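Long-range contacts in ABC transporter substrate-binding protein (Streptococcus pneumoniae, PDB 4OHN), which binds histidine and probably delivers it to a membrane-embedded ABC importer as the extracellular solute-binding component: residues S19-F24 and T77-W82; L108-S113 and D195-T200. All coordinates share one frame; numbering follows the deposited sequence. Where two conformers were deposited one is given.

In the fold
The two contacts lie in different lobes of the solute-binding fold, on opposite sides of the chain's centre, with their own centres about 33 Å apart. Both reach the same mixed sheet but share none of its strands. Interaction 1 is a largely buried parallel pairing, a short one, in which an aspartate carboxylate extends the pairing by one bond at its N-terminal end; the side chain of Ile81 comes within about 7 Å of the bound histidine. Interaction 2 is a longer antiparallel ladder, only partly buried and farther from the ligand. Its chemistry changes along its length, from Leu108 on Phe199 to a solvent-exposed lysine, a water and an acetate near the opposite end.

Interaction 1. Residues S19-F24 and T77-W82; sequences SITIGF and TIDLIW
Ile22 and Gly23 run parallel to Leu80 and Ile81, a short strand pairing in one α/β lobe of the periplasmic-binding-protein fold. Gly23 is held through both of its backbone polar atoms: its N donates to Leu80 O at 2.9 Å, and its O receives Trp82 N nearly head-on. Just before the paired residues, Asp79 extends the contact with its side chain. Its CB rests on Ile20 CG1 at 3.6 Å and also lies near Thr21 O. Its CG sits anti to the carbonyl carbon (chi1 -56°), which carries the carboxylate back to the Thr21 amide. There OD2 accepts Thr21 N at 3.0 Å on its anti side, 23° out of the carboxylate plane, while OD1 forms a salt bridge with Arg213. Asp79 N returns a bond to Thr21 O at 2.8 Å, and the two residues thus hold each other in a ring of two hydrogen bonds. On the apolar face Leu80 CD1 takes the CD1 methyls of both Ile20 and Ile22, and Ile20 and Leu80 pack against helices 43-53 and 217-232. Ile22 lies alongside Trp82, its CG2 pressed to Trp82 CB at 3.5 Å and its CD1 reaching obliquely to CE3 of the indole.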
loop_
_atom_site.group_PDB
_atom_site.type_symbol
_atom_site.label_atom_id
_atom_site.label_comp_id
_atom_site.label_asym_id
_atom_site.label_seq_id
_atom_site.Cartn_x
_atom_site.Cartn_y
_atom_site.Cartn_z
ATOM N N SER A 19 -12.552 15.735 -12.828
ATOM C CA SER A 19 -12.288 14.306 -12.777
ATOM C C SER A 19 -10.802 14.027 -12.716
ATOM O O SER A 19 -10.002 14.737 -13.337
ATOM C CB SER A 19 -12.867 13.637 -14.014
ATOM O OG SER A 19 -12.680 12.242 -13.958
ATOM N N ILE A 20 -10.434 12.989 -11.972
ATOM C CA ILE A 20 -9.069 12.503 -11.945
ATOM C C ILE A 20 -9.145 10.981 -11.826
ATOM O O ILE A 20 -10.052 10.463 -11.154
ATOM C CB ILE A 20 -8.254 13.152 -10.798
ATOM C CG1 ILE A 20 -6.778 12.835 -10.973
ATOM C CG2 ILE A 20 -8.803 12.726 -9.440
ATOM C CD1 ILE A 20 -5.852 13.718 -10.184
ATOM N N THR A 21 -8.207 10.278 -12.456
ATOM C CA THR A 21 -8.193 8.818 -12.414
ATOM C C THR A 21 -7.118 8.330 -11.459
ATOM O O THR A 21 -5.955 8.722 -11.550
ATOM C CB THR A 21 -7.997 8.230 -13.812
ATOM O OG1 THR A 21 -9.102 8.624 -14.619
ATOM C CG2 THR A 21 -7.901 6.709 -13.784
ATOM N N ILE A 22 -7.519 7.473 -10.530
ATOM C CA ILE A 22 -6.624 6.971 -9.507
ATOM C C ILE A 22 -6.533 5.453 -9.593
ATOM O O ILE A 22 -7.543 4.759 -9.559
ATOM C CB ILE A 22 -7.084 7.412 -8.111
ATOM C CG1 ILE A 22 -7.205 8.949 -8.066
ATOM C CG2 ILE A 22 -6.119 6.903 -7.053
ATOM C CD1 ILE A 22 -7.493 9.501 -6.675
ATOM N N GLY A 23 -5.307 4.967 -9.692
ATOM C CA GLY A 23 -5.056 3.547 -9.781
ATOM C C GLY A 23 -4.749 2.932 -8.427
ATOM O O GLY A 23 -4.153 3.546 -7.556
ATOM N N PHE A 24 -5.159 1.673 -8.283
ATOM C CA PHE A 24 -5.045 0.937 -7.025
ATOM C C PHE A 24 -5.125 -0.557 -7.252
ATOM O O PHE A 24 -5.760 -1.021 -8.176
ATOM C CB PHE A 24 -6.097 1.402 -5.993
ATOM C CG PHE A 24 -7.521 1.000 -6.316
ATOM C CD1 PHE A 24 -8.167 1.473 -7.448
ATOM C CD2 PHE A 24 -8.201 0.144 -5.482
ATOM C CE1 PHE A 24 -9.470 1.074 -7.735
ATOM C CE2 PHE A 24 -9.496 -0.259 -5.780
ATOM C CZ PHE A 24 -10.115 0.205 -6.901
ATOM N N THR A 77 -2.733 6.312 -18.313
ATOM C CA THR A 77 -3.996 5.618 -18.120
ATOM C C THR A 77 -4.540 5.838 -16.701
ATOM O O THR A 77 -5.744 5.706 -16.486
ATOM C CB THR A 77 -3.887 4.140 -18.466
ATOM O OG1 THR A 77 -2.941 3.527 -17.608
ATOM C CG2 THR A 77 -3.416 3.975 -19.896
ATOM N N ILE A 78 -3.662 6.210 -15.761
ATOM C CA ILE A 78 -4.062 6.717 -14.438
ATOM C C ILE A 78 -3.288 8.012 -14.184
ATOM O O ILE A 78 -2.268 8.254 -14.838
ATOM C CB ILE A 78 -3.788 5.691 -13.305
ATOM C CG1 ILE A 78 -2.288 5.430 -13.148
ATOM C CG2 ILE A 78 -4.580 4.398 -13.588
ATOM C CD1 ILE A 78 -1.930 4.440 -12.051
ATOM N N ASP A 79 -3.769 8.829 -13.240
ATOM C CA ASP A 79 -3.127 10.107 -12.902
ATOM C C ASP A 79 -2.428 10.075 -11.538
ATOM O O ASP A 79 -1.574 10.926 -11.274
ATOM C CB ASP A 79 -4.179 11.226 -12.917
ATOM C CG ASP A 79 -4.897 11.296 -14.233
ATOM O OD1 ASP A 79 -4.174 11.298 -15.265
ATOM O OD2 ASP A 79 -6.149 11.381 -14.262
ATOM N N LEU A 80 -2.798 9.119 -10.679
ATOM C CA LEU A 80 -2.211 8.954 -9.361
ATOM C C LEU A 80 -2.193 7.502 -9.006
ATOM O O LEU A 80 -3.040 6.732 -9.462
ATOM C CB LEU A 80 -3.046 9.668 -8.304
ATOM C CG LEU A 80 -3.123 11.194 -8.373
ATOM C CD1 LEU A 80 -4.135 11.685 -7.382
ATOM C CD2 LEU A 80 -1.762 11.810 -8.081
ATOM N N ILE A 81 -1.207 7.124 -8.213
ATOM C CA ILE A 81 -1.179 5.840 -7.520
ATOM C C ILE A 81 -1.479 6.145 -6.046
ATOM O O ILE A 81 -0.732 6.871 -5.389
ATOM C CB ILE A 81 0.173 5.129 -7.649
ATOM C CG1 ILE A 81 0.552 4.915 -9.123
ATOM C CG2 ILE A 81 0.159 3.808 -6.878
ATOM C CD1 ILE A 81 1.984 4.471 -9.338
ATOM N N TRP A 82 -2.572 5.600 -5.532
ATOM C CA TRP A 82 -3.025 5.945 -4.172
ATOM C C TRP A 82 -3.684 4.699 -3.607
ATOM O O TRP A 82 -4.837 4.388 -3.947
ATOM C CB TRP A 82 -4.006 7.134 -4.218
ATOM C CG TRP A 82 -4.261 7.787 -2.890
ATOM C CD1 TRP A 82 -4.159 7.214 -1.657
ATOM C CD2 TRP A 82 -4.697 9.126 -2.683
ATOM N NE1 TRP A 82 -4.480 8.143 -0.685
ATOM C CE2 TRP A 82 -4.826 9.317 -1.305
ATOM C CE3 TRP A 82 -4.956 10.206 -3.543
ATOM C CZ2 TRP A 82 -5.188 10.544 -0.765
ATOM C CZ3 TRP A 82 -5.324 11.425 -2.992
ATOM C CH2 TRP A 82 -5.431 11.574 -1.630
#

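Interaction 2. Residues L108-S113 and D195-T200; sequences LVTKKS and DYNVFT. With ACT (acetate ion), chain C.
Leu108 to Lys111 pair with Phe199 to Tyr196 in an antiparallel ladder of the second lobe of this solute-binding fold. Leu108-Phe199 and Thr110-Asn197 are its hydrogen-bonded pairs, each closed by two backbone bonds; Leu108 N to Phe199 O and Asn197 N to Thr110 O both measure 2.8 Å. Lys112 N adds a further bond to Asp195 O just beyond the strand.

The apolar contacts lie on both faces. Phe199 holds CG between its backbone N and carbonyl carbon (chi1 54°), which turns the ring back over its partner: Leu108 CB makes a CH-pi contact 4.1 Å from the ring centroid. Thr110 OG1 lies at the edge of the same ring, near its plane, and is hydrogen-bonded to Ile116 O. On the other face Val109 and Val198 lie side by side, CG2 to CG2 at 4.1 Å, and Val109 CG1 touches Tyr196 CB.

Polar side chains gather at the Lys112 end. The Lys112 chain bends at its last torsion (chi4 -65°), bringing NZ across to two acceptors: Tyr196 O at 3.0 Å, approached from 55° above the carbonyl plane, and Asn197 OD1 at 3.1 Å. A water links Asn197 ND2 to Lys112 O, and ND2 also donates to Ile116 O. Lys111 lays CG obliquely against the Tyr196 ring and sends NZ to a salt bridge with Asp171. Tyr196 OH donates to an acetate O at 2.6 Å; the acetate, probably from the crystallisation liquor, is also held by Tyr186.

Around the ladder, Val109 bonds through its backbone to Leu176 of strand 175-179, and helices 161-169 and 180-189 pack on Val109 and Tyr196 through Leu168, Ala183 and Leu187.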
loop_
_atom_site.group_PDB
_atom_site.type_symbol
_atom_site.label_atom_id
_atom_site.label_comp_id
_atom_site.label_asym_id
_atom_site.label_seq_id
_atom_site.Cartn_x
_atom_site.Cartn_y
_atom_site.Cartn_z
ATOM N N LEU A 108 6.774 -10.035 8.691
ATOM C CA LEU A 108 6.543 -11.414 8.329
ATOM C C LEU A 108 5.302 -11.933 9.005
ATOM O O LEU A 108 5.019 -11.617 10.180
ATOM C CB LEU A 108 7.712 -12.305 8.720
ATOM C CG LEU A 108 8.945 -12.327 7.837
ATOM C CD1 LEU A 108 9.912 -13.387 8.330
ATOM C CD2 LEU A 108 8.560 -12.564 6.379
ATOM N N VAL A 109 4.572 -12.735 8.249
ATOM C CA VAL A 109 3.426 -13.480 8.769
ATOM C C VAL A 109 3.725 -14.977 8.596
ATOM O O VAL A 109 4.086 -15.423 7.506
ATOM C CB VAL A 109 2.108 -13.095 8.073
ATOM C CG1 VAL A 109 0.936 -13.895 8.631
ATOM C CG2 VAL A 109 1.838 -11.603 8.253
ATOM N N THR A 110 3.581 -15.742 9.685
ATOM C CA THR A 110 3.784 -17.190 9.671
ATOM C C THR A 110 2.612 -17.828 10.396
ATOM O O THR A 110 1.946 -17.186 11.219
ATOM C CB THR A 110 5.085 -17.603 10.384
ATOM O OG1 THR A 110 4.992 -17.220 11.767
ATOM C CG2 THR A 110 6.300 -16.944 9.737
ATOM N N LYS A 111 2.327 -19.093 10.119
ATOM C CA LYS A 111 1.354 -19.808 10.947
ATOM C C LYS A 111 1.877 -19.963 12.362
ATOM O O LYS A 111 3.064 -20.234 12.565
ATOM C CB LYS A 111 1.107 -21.207 10.411
ATOM C CG LYS A 111 0.309 -21.279 9.157
ATOM C CD LYS A 111 -0.017 -22.736 8.858
ATOM C CE LYS A 111 -1.101 -22.888 7.852
ATOM N NZ LYS A 111 -1.339 -24.326 7.538
ATOM N N LYS A 112 1.004 -19.883 13.361
ATOM C CA LYS A 112 1.480 -20.152 14.723
ATOM C C LYS A 112 2.016 -21.560 14.845
ATOM O O LYS A 112 2.929 -21.807 15.617
ATOM C CB LYS A 112 0.388 -19.892 15.750
ATOM C CG LYS A 112 0.083 -18.415 15.934
ATOM C CD LYS A 112 -0.754 -18.170 17.187
ATOM C CE LYS A 112 -1.292 -16.754 17.283
ATOM N NZ LYS A 112 -0.195 -15.749 17.425
ATOM N N SER A 113 1.452 -22.489 14.086
ATOM C CA SER A 113 1.917 -23.872 14.163
ATOM C C SER A 113 3.377 -24.029 13.722
ATOM O O SER A 113 4.023 -25.018 14.067
ATOM C CB SER A 113 1.024 -24.787 13.342
ATOM O OG SER A 113 0.993 -24.404 11.990
ATOM N N ASP A 195 -4.454 -17.416 14.588
ATOM C CA ASP A 195 -3.834 -18.535 13.884
ATOM C C ASP A 195 -2.458 -18.168 13.331
ATOM O O ASP A 195 -1.755 -19.037 12.814
ATOM C CB ASP A 195 -4.718 -19.020 12.708
ATOM C CG ASP A 195 -5.990 -19.725 13.145
ATOM O OD1 ASP A 195 -6.108 -20.140 14.308
ATOM O OD2 ASP A 195 -6.873 -19.868 12.269
ATOM N N TYR A 196 -2.048 -16.901 13.423
ATOM C CA TYR A 196 -0.813 -16.428 12.761
ATOM C C TYR A 196 0.034 -15.566 13.685
ATOM O O TYR A 196 -0.473 -14.917 14.591
ATOM C CB TYR A 196 -1.166 -15.623 11.478
ATOM C CG TYR A 196 -1.815 -16.481 10.424
ATOM C CD1 TYR A 196 -3.185 -16.632 10.361
ATOM C CD2 TYR A 196 -1.043 -17.209 9.521
ATOM C CE1 TYR A 196 -3.763 -17.480 9.426
ATOM C CE2 TYR A 196 -1.598 -18.040 8.593
ATOM C CZ TYR A 196 -2.950 -18.192 8.552
ATOM O OH TYR A 196 -3.490 -19.049 7.617
ATOM N N ASN A 197 1.341 -15.588 13.439
ATOM C CA ASN A 197 2.285 -14.643 14.028
ATOM C C ASN A 197 2.561 -13.529 13.040
ATOM O O ASN A 197 2.689 -13.798 11.846
ATOM C CB ASN A 197 3.601 -15.348 14.360
ATOM C CG ASN A 197 3.452 -16.411 15.406
ATOM O OD1 ASN A 197 2.725 -16.236 16.393
ATOM N ND2 ASN A 197 4.132 -17.532 15.213
ATOM N N VAL A 198 2.648 -12.307 13.529
ATOM C CA VAL A 198 2.899 -11.125 12.708
ATOM C C VAL A 198 3.991 -10.343 13.402
ATOM O O VAL A 198 3.811 -9.916 14.546
ATOM C CB VAL A 198 1.617 -10.245 12.608
ATOM C CG1 VAL A 198 1.868 -9.050 11.696
ATOM C CG2 VAL A 198 0.410 -11.067 12.103
ATOM N N PHE A 199 5.144 -10.167 12.756
ATOM C CA PHE A 199 6.262 -9.534 13.438
ATOM C C PHE A 199 7.209 -8.833 12.480
ATOM O O PHE A 199 7.419 -9.266 11.353
ATOM C CB PHE A 199 7.033 -10.561 14.289
ATOM C CG PHE A 199 7.483 -11.772 13.515
ATOM C CD1 PHE A 199 6.624 -12.852 13.322
ATOM C CD2 PHE A 199 8.764 -11.846 12.992
ATOM C CE1 PHE A 199 7.019 -13.960 12.598
ATOM C CE2 PHE A 199 9.157 -12.961 12.270
ATOM C CZ PHE A 199 8.291 -14.014 12.088
ATOM N N THR A 200 7.789 -7.730 12.936
ATOM C CA THR A 200 8.788 -7.031 12.133
ATOM C C THR A 200 10.103 -7.805 12.172
ATOM O O THR A 200 10.357 -8.616 13.041
ATOM C CB THR A 200 8.945 -5.569 12.572
ATOM O OG1 THR A 200 9.246 -5.542 13.961
ATOM C CG2 THR A 200 7.672 -4.729 12.294
HETATM C C ACT C . -5.608 -17.123 6.032
HETATM O O ACT C . -5.714 -18.149 6.748
HETATM O OXT ACT C . -6.671 -16.662 5.552
HETATM C CH3 ACT C . -4.273 -16.503 5.796
HETATM O O HOH W 1 4.172 -19.816 17.069
#